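Local coordinates for protein phosphatidylinositol phosphate phosphatase (Schizosaccharomyces pombe, PDB 1I9Z) that removes, through this catalytic domain, the 5-phosphate from soluble and lipid inositol phosphates, and controls cellular phosphoinositide levels in membrane traffic and signalling, at residues 160-165 with 201-206; 205-210 with 281-286. One frame throughout, in Å; residues are numbered along the deposited sequence.

Contact 1. Residues 160-165 with 201-206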
loop_
_atom_site.group_PDB
_atom_site.type_symbol
_atom_site.label_atom_id
_atom_site.label_comp_id
_atom_site.label_asym_id
_atom_site.label_seq_id
_atom_site.Cartn_x
_atom_site.Cartn_y
_atom_site.Cartn_z
ATOM N N LEU A 160 0.394 8.196 -7.403
ATOM C CA LEU A 160 0.396 7.050 -6.507
ATOM C C LEU A 160 -0.515 7.271 -5.308
ATOM O O LEU A 160 -0.588 8.376 -4.789
ATOM C CB LEU A 160 1.828 6.764 -6.020
ATOM C CG LEU A 160 2.855 6.428 -7.122
ATOM C CD1 LEU A 160 3.599 7.743 -7.525
ATOM C CD2 LEU A 160 3.818 5.360 -6.563
ATOM N N CYS A 161 -1.227 6.225 -4.878
ATOM C CA CYS A 161 -2.063 6.382 -3.726
ATOM C C CYS A 161 -1.830 5.227 -2.790
ATOM O O CYS A 161 -1.883 4.059 -3.216
ATOM C CB CYS A 161 -3.539 6.471 -4.117
ATOM S SG CYS A 161 -4.698 6.589 -2.716
ATOM N N PHE A 162 -1.548 5.547 -1.516
ATOM C CA PHE A 162 -1.329 4.553 -0.495
ATOM C C PHE A 162 -2.399 4.598 0.596
ATOM O O PHE A 162 -2.750 5.694 1.145
ATOM C CB PHE A 162 0.072 4.739 0.136
ATOM C CG PHE A 162 1.138 4.519 -0.826
ATOM C CD1 PHE A 162 1.647 5.586 -1.581
ATOM C CD2 PHE A 162 1.617 3.195 -1.050
ATOM C CE1 PHE A 162 2.641 5.372 -2.543
ATOM C CE2 PHE A 162 2.599 2.970 -2.002
ATOM C CZ PHE A 162 3.109 4.045 -2.741
ATOM N N ILE A 163 -2.919 3.411 0.926
ATOM C CA ILE A 163 -3.941 3.308 1.929
ATOM C C ILE A 163 -3.639 2.219 2.925
ATOM O O ILE A 163 -3.339 1.091 2.521
ATOM C CB ILE A 163 -5.311 2.940 1.320
ATOM C CG1 ILE A 163 -5.599 3.845 0.122
ATOM C CG2 ILE A 163 -6.416 3.021 2.372
ATOM C CD1 ILE A 163 -5.985 3.103 -1.080
ATOM N N THR A 164 -3.638 2.558 4.229
ATOM C CA THR A 164 -3.543 1.485 5.220
ATOM C C THR A 164 -4.889 1.433 5.978
ATOM O O THR A 164 -5.587 2.439 6.103
ATOM C CB THR A 164 -2.344 1.659 6.224
ATOM O OG1 THR A 164 -2.199 0.439 6.944
ATOM C CG2 THR A 164 -2.645 2.813 7.245
ATOM N N SER A 165 -5.310 0.258 6.462
ATOM C CA SER A 165 -6.581 0.109 7.158
ATOM C C SER A 165 -6.534 -0.913 8.257
ATOM O O SER A 165 -5.580 -1.748 8.343
ATOM C CB SER A 165 -7.675 -0.434 6.182
ATOM O OG SER A 165 -7.756 0.500 5.151
ATOM N N TYR A 201 -0.948 3.937 -9.732
ATOM C CA TYR A 201 -0.650 2.856 -8.793
ATOM C C TYR A 201 -1.363 3.078 -7.457
ATOM O O TYR A 201 -1.341 4.204 -6.918
ATOM C CB TYR A 201 0.872 2.802 -8.533
ATOM C CG TYR A 201 1.720 2.749 -9.779
ATOM C CD1 TYR A 201 2.773 3.633 -9.954
ATOM C CD2 TYR A 201 1.500 1.754 -10.757
ATOM C CE1 TYR A 201 3.620 3.566 -11.052
ATOM C CE2 TYR A 201 2.318 1.660 -11.863
ATOM C CZ TYR A 201 3.378 2.563 -12.017
ATOM O OH TYR A 201 4.189 2.506 -13.117
ATOM N N VAL A 202 -1.984 2.025 -6.904
ATOM C CA VAL A 202 -2.637 2.139 -5.605
ATOM C C VAL A 202 -2.163 0.930 -4.771
ATOM O O VAL A 202 -2.194 -0.215 -5.282
ATOM C CB VAL A 202 -4.183 2.018 -5.726
ATOM C CG1 VAL A 202 -4.799 2.118 -4.314
ATOM C CG2 VAL A 202 -4.769 3.097 -6.661
ATOM N N VAL A 203 -1.755 1.134 -3.517
ATOM C CA VAL A 203 -1.351 -0.015 -2.670
ATOM C C VAL A 203 -2.221 0.157 -1.463
ATOM O O VAL A 203 -2.253 1.254 -0.855
ATOM C CB VAL A 203 0.148 -0.004 -2.238
ATOM C CG1 VAL A 203 0.420 -1.184 -1.278
ATOM C CG2 VAL A 203 1.036 -0.154 -3.470
ATOM N N TRP A 204 -3.017 -0.883 -1.155
ATOM C CA TRP A 204 -3.955 -0.794 -0.019
ATOM C C TRP A 204 -3.577 -1.978 0.865
ATOM O O TRP A 204 -3.549 -3.120 0.401
ATOM C CB TRP A 204 -5.377 -0.923 -0.512
ATOM C CG TRP A 204 -6.460 -0.691 0.461
ATOM C CD1 TRP A 204 -6.415 -0.795 1.828
ATOM C CD2 TRP A 204 -7.811 -0.351 0.130
ATOM N NE1 TRP A 204 -7.644 -0.526 2.351
ATOM C CE2 TRP A 204 -8.516 -0.262 1.325
ATOM C CE3 TRP A 204 -8.483 -0.131 -1.080
ATOM C CZ2 TRP A 204 -9.904 0.052 1.370
ATOM C CZ3 TRP A 204 -9.871 0.191 -1.025
ATOM C CH2 TRP A 204 -10.547 0.275 0.178
ATOM N N PHE A 205 -3.335 -1.728 2.148
ATOM C CA PHE A 205 -2.826 -2.771 2.990
ATOM C C PHE A 205 -3.136 -2.559 4.463
ATOM O O PHE A 205 -3.614 -1.498 4.846
ATOM C CB PHE A 205 -1.265 -2.810 2.828
ATOM C CG PHE A 205 -0.539 -1.549 3.408
ATOM C CD1 PHE A 205 -0.013 -1.579 4.705
ATOM C CD2 PHE A 205 -0.408 -0.381 2.666
ATOM C CE1 PHE A 205 0.642 -0.459 5.241
ATOM C CE2 PHE A 205 0.241 0.757 3.168
ATOM C CZ PHE A 205 0.786 0.717 4.481
ATOM N N GLY A 206 -2.820 -3.568 5.264
ATOM C CA GLY A 206 -2.992 -3.451 6.718
ATOM C C GLY A 206 -3.596 -4.685 7.329
ATOM O O GLY A 206 -3.437 -5.771 6.802
#
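L160 to S165 run parallel to Y201 to G206 in step, the strand axes 4.7 Å apart and 7° from parallel. C161 and I163 each donate an N-H and accept one, from C161 N to Y201 O through to F205 N to I163 O. I163 lies over one face of the W204 indole, with CG2 3.9 Å from the centroid of its five-membered ring. I163 CD1 reaches V202 CG1 at 3.6 Å and also borders the indole. W204 CG is anti to the backbone N (chi1 -173°), which lays the indole toward the neighbouring strand. NE1 donates to S165 OG at 3.0 Å, the oxygen somewhat out of the indole plane. On the other face, T164 CB sits over the F205 ring. F205 O is gripped twice: by S165 N at 2.9 Å and by T164 OG1 at 3.2 Å, the hydroxyl coming from above the carbonyl plane. F162 CD2 meets V203 CB at 3.7 Å. This F162 and T164 face packs on strands 20-33 and 113-120 of the second sheet. With helix 174-187 as the crossover, the pair forms a beta-alpha-beta unit in the two-sheet core of the DNase I-like fold.

Contact 2. Residues 205-210 with 281-286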
loop_
_atom_site.group_PDB
_atom_site.type_symbol
_atom_site.label_atom_id
_atom_site.label_comp_id
_atom_site.label_asym_id
_atom_site.label_seq_id
_atom_site.Cartn_x
_atom_site.Cartn_y
_atom_site.Cartn_z
ATOM N N PHE A 205 -3.335 -1.728 2.148
ATOM C CA PHE A 205 -2.826 -2.771 2.990
ATOM C C PHE A 205 -3.136 -2.559 4.463
ATOM O O PHE A 205 -3.614 -1.498 4.846
ATOM C CB PHE A 205 -1.265 -2.810 2.828
ATOM C CG PHE A 205 -0.539 -1.549 3.408
ATOM C CD1 PHE A 205 -0.013 -1.579 4.705
ATOM C CD2 PHE A 205 -0.408 -0.381 2.666
ATOM C CE1 PHE A 205 0.642 -0.459 5.241
ATOM C CE2 PHE A 205 0.241 0.757 3.168
ATOM C CZ PHE A 205 0.786 0.717 4.481
ATOM N N GLY A 206 -2.820 -3.568 5.264
ATOM C CA GLY A 206 -2.992 -3.451 6.718
ATOM C C GLY A 206 -3.596 -4.685 7.329
ATOM O O GLY A 206 -3.437 -5.771 6.802
ATOM N N ASP A 207 -4.285 -4.519 8.456
ATOM C CA ASP A 207 -4.892 -5.640 9.176
ATOM C C ASP A 207 -6.330 -5.650 8.668
ATOM O O ASP A 207 -7.242 -5.028 9.245
ATOM C CB ASP A 207 -4.868 -5.380 10.689
ATOM C CG ASP A 207 -5.460 -6.548 11.484
ATOM O OD1 ASP A 207 -6.099 -7.439 10.846
ATOM O OD2 ASP A 207 -5.303 -6.556 12.734
ATOM N N PHE A 208 -6.521 -6.383 7.572
ATOM C CA PHE A 208 -7.865 -6.479 6.990
ATOM C C PHE A 208 -8.731 -7.429 7.807
ATOM O O PHE A 208 -9.943 -7.493 7.626
ATOM C CB PHE A 208 -7.812 -6.916 5.498
ATOM C CG PHE A 208 -7.106 -5.959 4.585
ATOM C CD1 PHE A 208 -6.909 -4.610 4.941
ATOM C CD2 PHE A 208 -6.719 -6.376 3.288
ATOM C CE1 PHE A 208 -6.374 -3.709 4.036
ATOM C CE2 PHE A 208 -6.184 -5.493 2.389
ATOM C CZ PHE A 208 -6.012 -4.144 2.751
ATOM N N ASN A 209 -8.098 -8.229 8.682
ATOM C CA ASN A 209 -8.817 -9.089 9.601
ATOM C C ASN A 209 -9.512 -10.307 9.048
ATOM O O ASN A 209 -10.211 -10.982 9.787
ATOM C CB ASN A 209 -9.820 -8.292 10.486
ATOM C CG ASN A 209 -9.355 -8.164 11.985
ATOM O OD1 ASN A 209 -8.853 -9.115 12.569
ATOM N ND2 ASN A 209 -9.499 -6.949 12.576
ATOM N N TYR A 210 -9.288 -10.602 7.766
ATOM C CA TYR A 210 -9.883 -11.797 7.179
ATOM C C TYR A 210 -9.211 -13.013 7.765
ATOM O O TYR A 210 -7.965 -13.019 8.025
ATOM C CB TYR A 210 -9.763 -11.779 5.679
ATOM C CG TYR A 210 -10.726 -10.786 5.017
ATOM C CD1 TYR A 210 -10.327 -9.476 4.736
ATOM C CD2 TYR A 210 -12.015 -11.185 4.635
ATOM C CE1 TYR A 210 -11.171 -8.578 4.079
ATOM C CE2 TYR A 210 -12.876 -10.282 4.006
ATOM C CZ TYR A 210 -12.419 -8.969 3.730
ATOM O OH TYR A 210 -13.252 -8.106 3.095
ATOM N N TRP A 281 -4.163 -15.135 8.248
ATOM C CA TRP A 281 -3.392 -14.157 7.518
ATOM C C TRP A 281 -4.224 -12.837 7.598
ATOM O O TRP A 281 -4.851 -12.382 6.608
ATOM C CB TRP A 281 -3.199 -14.562 6.039
ATOM C CG TRP A 281 -2.153 -15.635 5.919
ATOM C CD1 TRP A 281 -0.775 -15.512 6.093
ATOM C CD2 TRP A 281 -2.390 -16.972 5.489
ATOM N NE1 TRP A 281 -0.149 -16.721 5.759
ATOM C CE2 TRP A 281 -1.118 -17.615 5.380
ATOM C CE3 TRP A 281 -3.562 -17.695 5.161
ATOM C CZ2 TRP A 281 -0.989 -18.954 4.942
ATOM C CZ3 TRP A 281 -3.409 -19.041 4.723
ATOM C CH2 TRP A 281 -2.161 -19.624 4.619
ATOM N N THR A 282 -4.207 -12.216 8.790
ATOM C CA THR A 282 -4.970 -10.963 8.987
ATOM C C THR A 282 -4.300 -9.778 8.283
ATOM O O THR A 282 -4.973 -8.843 7.877
ATOM C CB THR A 282 -5.050 -10.571 10.493
ATOM O OG1 THR A 282 -3.771 -10.730 11.129
ATOM C CG2 THR A 282 -6.021 -11.434 11.203
ATOM N N ASP A 283 -2.966 -9.833 8.147
ATOM C CA ASP A 283 -2.152 -8.691 7.601
ATOM C C ASP A 283 -1.820 -8.897 6.143
ATOM O O ASP A 283 -1.200 -9.886 5.807
ATOM C CB ASP A 283 -0.880 -8.605 8.459
ATOM C CG ASP A 283 -1.269 -8.515 9.933
ATOM O OD1 ASP A 283 -1.714 -7.413 10.342
ATOM O OD2 ASP A 283 -1.264 -9.560 10.669
ATOM N N ARG A 284 -2.229 -7.954 5.304
ATOM C CA ARG A 284 -2.091 -8.166 3.833
ATOM C C ARG A 284 -1.690 -6.918 3.119
ATOM O O ARG A 284 -1.929 -5.784 3.607
ATOM C CB ARG A 284 -3.465 -8.645 3.299
ATOM C CG ARG A 284 -4.094 -9.787 4.155
ATOM C CD ARG A 284 -3.422 -11.136 3.909
ATOM N NE ARG A 284 -3.893 -11.871 2.716
ATOM C CZ ARG A 284 -4.905 -12.757 2.753
ATOM N NH1 ARG A 284 -5.257 -13.381 1.634
ATOM N NH2 ARG A 284 -5.573 -13.028 3.888
ATOM N N ILE A 285 -1.057 -7.092 1.966
ATOM C CA ILE A 285 -0.701 -5.934 1.118
ATOM C C ILE A 285 -1.186 -6.297 -0.274
ATOM O O ILE A 285 -0.804 -7.341 -0.782
ATOM C CB ILE A 285 0.811 -5.681 1.131
ATOM C CG1 ILE A 285 1.235 -5.306 2.556
ATOM C CG2 ILE A 285 1.237 -4.534 0.193
ATOM C CD1 ILE A 285 2.849 -5.443 2.718
ATOM N N LEU A 286 -2.039 -5.447 -0.846
ATOM C CA LEU A 286 -2.635 -5.644 -2.182
ATOM C C LEU A 286 -2.296 -4.434 -3.066
ATOM O O LEU A 286 -2.144 -3.317 -2.527
ATOM C CB LEU A 286 -4.170 -5.704 -2.085
ATOM C CG LEU A 286 -4.683 -6.721 -1.052
ATOM C CD1 LEU A 286 -6.226 -6.555 -1.038
ATOM C CD2 LEU A 286 -4.253 -8.178 -1.383
HETATM O O HOH W 1 -6.806 -10.165 6.176
HETATM O O HOH W 2 -6.668 -15.297 6.944
#
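G206 and R284 form an antiparallel hydrogen-bonded pair: G206 N reaches R284 O at 2.9 Å, and R284 N returns a bond to G206 O. The chain turns a corner at G206, where a side chain would be jammed against the carbonyl of F205. R284 can be followed outward. Its CB meets F208 CD2 at 4.0 Å. The chain then bends at chi2 (-76°) and chi3 (-82°) and folds back along its own segment, so that CD also nears W281 O. NE forms a salt bridge with E252 and NH1 one with D235. NH2 donates to W281 O at 2.9 Å, in the guanidinium plane and on a lone pair of the carbonyl. The three nitrogens together fix the rotation of the group. Farther along, T282 O takes N209 N at 3.3 Å, a weak bond from F208 N, and a water that also links W281 O to Y210 N. T282 OG1 donates to D283 OD2 at 2.8 Å, from above the carboxylate plane; T260 and H306 also bond to this oxygen. T282 CB lies 3.3 Å from D207 OD1, while D207 OD2 is bonded by N33, and CG2 is alongside N209. An alanine here would probably leave D283 OD2 without one of its donors and open a gap beside N209. F208 puts its ring edge, at CE2, 3.6 Å from L286 CD1. The segments hold most of the GDxNxR motif, which R211 completes, and the WTDR motif of inositol 5-phosphatases, and the N209 side chain is about 5 Å from the bound inositol bisphosphate. Helix 236-242 packs on Y210, R284 and L286, strand 309-320 on D283 and I285, and strand 158-166 on D207, F208 and N209.

Both contacts are buried and belong to one sheet, in which strand 201-205 lies between 158-166 and 283-288. They share F205 and G206, and their centres are 11 Å apart. Contact 1 is near the centre of the chain. It is regular parallel pairing with mostly apolar and aromatic packing. Contact 2 begins where that strand ends and leads toward the ligand. Its pairing is antiparallel and short, then gives way to loops tied by the T282 carbonyl and two waters; charged groups bond mainly outside it. The joints between the two are backbone ones: W204 N to L286 O, and S165 O to D207 N, both probable hydrogen bonds. V203 CG1 also packs on I285 CG2.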